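Local coordinates for BH0236 protein (Bacillus halodurans, PDB 5T7A), which probably binds beta-1,3-glucan through a family 56 carbohydrate-binding module, aiding recognition and hydrolysis of that polysaccharide, at residues T77-N80 / G81-E84. Sequence-based numbering, arbitrary orientation. Where two conformers were deposited one is given.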
ATOM      1  N   THR A  77       7.944   1.864   4.764  1.00 11.42           N
ATOM      2  CA  THR A  77       8.889   1.354   5.752  1.00 12.93           C
ATOM      3  C   THR A  77       9.093  -0.118   5.608  1.00 14.14           C
ATOM      4  O   THR A  77       8.138  -0.873   5.601  1.00 13.11           O
ATOM      5  CB  THR A  77       8.418   1.666   7.144  1.00 15.85           C
ATOM      6  OG1 THR A  77       8.259   3.102   7.254  1.00 17.95           O
ATOM      7  CG2 THR A  77       9.499   1.191   8.162  1.00 17.25           C
ATOM      8  N   GLU A  78      10.344  -0.555   5.532  1.00 15.27           N
ATOM      9  CA  GLU A  78      10.670  -1.968   5.383  1.00 15.23           C
ATOM     10  C   GLU A  78      10.719  -2.657   6.716  1.00 15.57           C
ATOM     11  O   GLU A  78      11.327  -2.149   7.650  1.00 16.20           O
ATOM     12  CB  GLU A  78      12.029  -2.144   4.693  1.00 15.99           C
ATOM     13  CG  GLU A  78      12.360  -3.551   4.177  1.00 18.50           C
ATOM     14  CD  GLU A  78      13.065  -4.458   5.176  1.00 20.07           C
ATOM     15  OE1 GLU A  78      13.535  -3.965   6.237  1.00 23.95           O
ATOM     16  OE2 GLU A  78      13.165  -5.673   4.895  1.00 23.41           O
ATOM     17  N   ARG A  79      10.134  -3.844   6.789  1.00 15.47           N
ATOM     18  CA  ARG A  79      10.229  -4.637   7.974  1.00 18.97           C
ATOM     19  C   ARG A  79      10.170  -6.112   7.551  1.00 18.47           C
ATOM     20  O   ARG A  79       9.168  -6.533   7.012  1.00 15.69           O
ATOM     21  CB  ARG A  79       9.051  -4.310   8.902  1.00 22.54           C
ATOM     22  CG  ARG A  79       9.059  -4.999  10.266  1.00 25.71           C
ATOM     23  CD  ARG A  79       7.971  -4.509  11.227  1.00 29.89           C
ATOM     24  NE  ARG A  79       6.582  -4.711  10.738  1.00 31.06           N
ATOM     25  CZ  ARG A  79       5.882  -5.856  10.810  1.00 34.32           C
ATOM     26  NH1 ARG A  79       6.390  -6.965  11.372  1.00 37.10           N
ATOM     27  NH2 ARG A  79       4.641  -5.896  10.335  1.00 32.13           N
ATOM     28  N   ASN A  80      11.249  -6.849   7.787  1.00 20.01           N
ATOM     29  CA  ASN A  80      11.306  -8.286   7.489  1.00 22.89           C
ATOM     30  C   ASN A  80      10.898  -8.641   6.110  1.00 17.75           C
ATOM     31  O   ASN A  80      10.156  -9.612   5.883  1.00 19.69           O
ATOM     32  CB  ASN A  80      10.473  -9.073   8.459  1.00 25.07           C
ATOM     33  CG  ASN A  80      11.002  -8.960   9.859  1.00 30.90           C
ATOM     34  OD1 ASN A  80      12.235  -8.831  10.068  1.00 39.85           O
ATOM     35  ND2 ASN A  80      10.083  -8.981  10.839  1.00 34.79           N
ATOM     36  N   GLY A  81      11.362  -7.839   5.175  1.00 15.65           N
ATOM     37  CA  GLY A  81      11.116  -8.151   3.762  1.00 14.38           C
ATOM     38  C   GLY A  81       9.770  -7.676   3.207  1.00 13.92           C
ATOM     39  O   GLY A  81       9.497  -7.915   2.002  1.00 16.50           O
ATOM     40  N   GLU A  82       8.969  -7.026   4.052  0.50 12.86           N
ATOM     41  CA  GLU A  82       7.672  -6.451   3.692  0.50 12.64           C
ATOM     42  C   GLU A  82       7.841  -4.966   3.767  0.50 12.21           C
ATOM     43  O   GLU A  82       8.875  -4.515   4.273  0.50 12.87           O
ATOM     44  CB  GLU A  82       6.583  -6.871   4.675  0.50 13.22           C
ATOM     45  CG  GLU A  82       6.264  -8.341   4.704  0.50 13.53           C
ATOM     46  CD  GLU A  82       5.006  -8.591   5.467  0.50 14.31           C
ATOM     47  OE1 GLU A  82       4.022  -8.991   4.851  0.50 15.34           O
ATOM     48  OE2 GLU A  82       4.932  -8.308   6.684  0.50 14.48           O
ATOM     49  N   TRP A  83       6.859  -4.219   3.269  1.00 10.52           N
ATOM     50  CA  TRP A  83       6.880  -2.744   3.260  1.00 10.20           C
ATOM     51  C   TRP A  83       5.501  -2.277   3.736  1.00 10.33           C
ATOM     52  O   TRP A  83       4.450  -2.796   3.339  1.00 10.61           O
ATOM     53  CB  TRP A  83       7.205  -2.215   1.922  1.00  9.68           C
ATOM     54  CG  TRP A  83       8.527  -2.630   1.405  1.00 11.02           C
ATOM     55  CD1 TRP A  83       8.892  -3.860   0.903  1.00 10.32           C
ATOM     56  CD2 TRP A  83       9.712  -1.840   1.404  1.00 12.21           C
ATOM     57  NE1 TRP A  83      10.202  -3.849   0.568  1.00 11.11           N
ATOM     58  CE2 TRP A  83      10.744  -2.646   0.918  1.00 10.88           C
ATOM     59  CE3 TRP A  83      10.000  -0.533   1.778  1.00 12.65           C
ATOM     60  CZ2 TRP A  83      12.033  -2.162   0.757  1.00 11.89           C
ATOM     61  CZ3 TRP A  83      11.318  -0.087   1.630  1.00 12.57           C
ATOM     62  CH2 TRP A  83      12.285  -0.916   1.124  1.00 11.88           C
ATOM     63  N   GLU A  84       5.492  -1.259   4.588  1.00  9.79           N
ATOM     64  CA  GLU A  84       4.251  -0.811   5.240  1.00 10.55           C
ATOM     65  C   GLU A  84       4.108   0.687   5.240  1.00 10.80           C
ATOM     66  O   GLU A  84       5.129   1.417   5.284  1.00 11.97           O
ATOM     67  CB  GLU A  84       4.238  -1.229   6.698  1.00 11.79           C
ATOM     68  CG  GLU A  84       4.187  -2.722   6.826  1.00 13.27           C
ATOM     69  CD  GLU A  84       4.240  -3.242   8.269  1.00 17.38           C
ATOM     70  OE1 GLU A  84       5.095  -2.724   9.077  1.00 20.44           O
ATOM     71  OE2 GLU A  84       3.493  -4.228   8.547  1.00 18.92           O
TER
HETATM   72  O   HOH W   1       5.896   3.918   6.646  1.00 32.36           O
HETATM   73  O   HOH W   2       7.226  -1.260   8.439  1.00 37.63           O
HETATM   74  O   HOH W   3       7.104  -7.843   8.258  1.00 36.06           O
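Arg-79 meets the carboxylate of Glu-84 diagonally across the hairpin, side-on and with two nitrogens. Arg-79 NE donates to Glu-84 OE1 at 3.0 Å, and Arg-79 NH2 to Glu-84 OE2 at 2.7 Å, so each oxygen of the salt bridge has its own donor; OE1 lies at the edge of the guanidinium, close to its plane. The two flat groups are nevertheless not coplanar: their planes stand 47° apart, and NE comes to OE1 from above the carboxylate plane. The arginine runs extended through chi1 and chi2 and then bends at chi3 (61°), which turns the guanidinium toward Glu-84. Water 2 donates to Glu-84 OE1 and Thr-77 O, giving that carboxylate oxygen a second partner.

The opposite face of the hairpin carries Glu-78 and Trp-83, a non-hydrogen-bonded pair. Glu-78 CB sits 3.7 Å from the centroid of the Trp-83 six-membered ring, almost on the ring normal, which defines a CH-pi contact; CG covers the same ring near CZ2. Beyond CG the chain bends at chi2 (-90°), carrying Glu-78 OE2 to a 2.8 Å hydrogen bond from Gly-81 N, which meets the oxygen from above the carboxylate plane.

The type I' turn from Arg-79 to Glu-82 is closed by Glu-82 N donating to Arg-79 O at 3.0 Å; Asn-80 and Gly-81 both have positive phi. In the conformer given for Glu-82, water 3 links Arg-79 O to Glu-82 OE2.

Strands 72-79 and 82-88 thus form a beta hairpin with a two-residue loop within the antiparallel sheet. Strand 46-53 flanks 82-88 on its other side, where Trp-83 pairs through its backbone with Phe-51, and Arg-40 of strand 35-40 forms salt bridges with Glu-84 and, in that conformer, Glu-82.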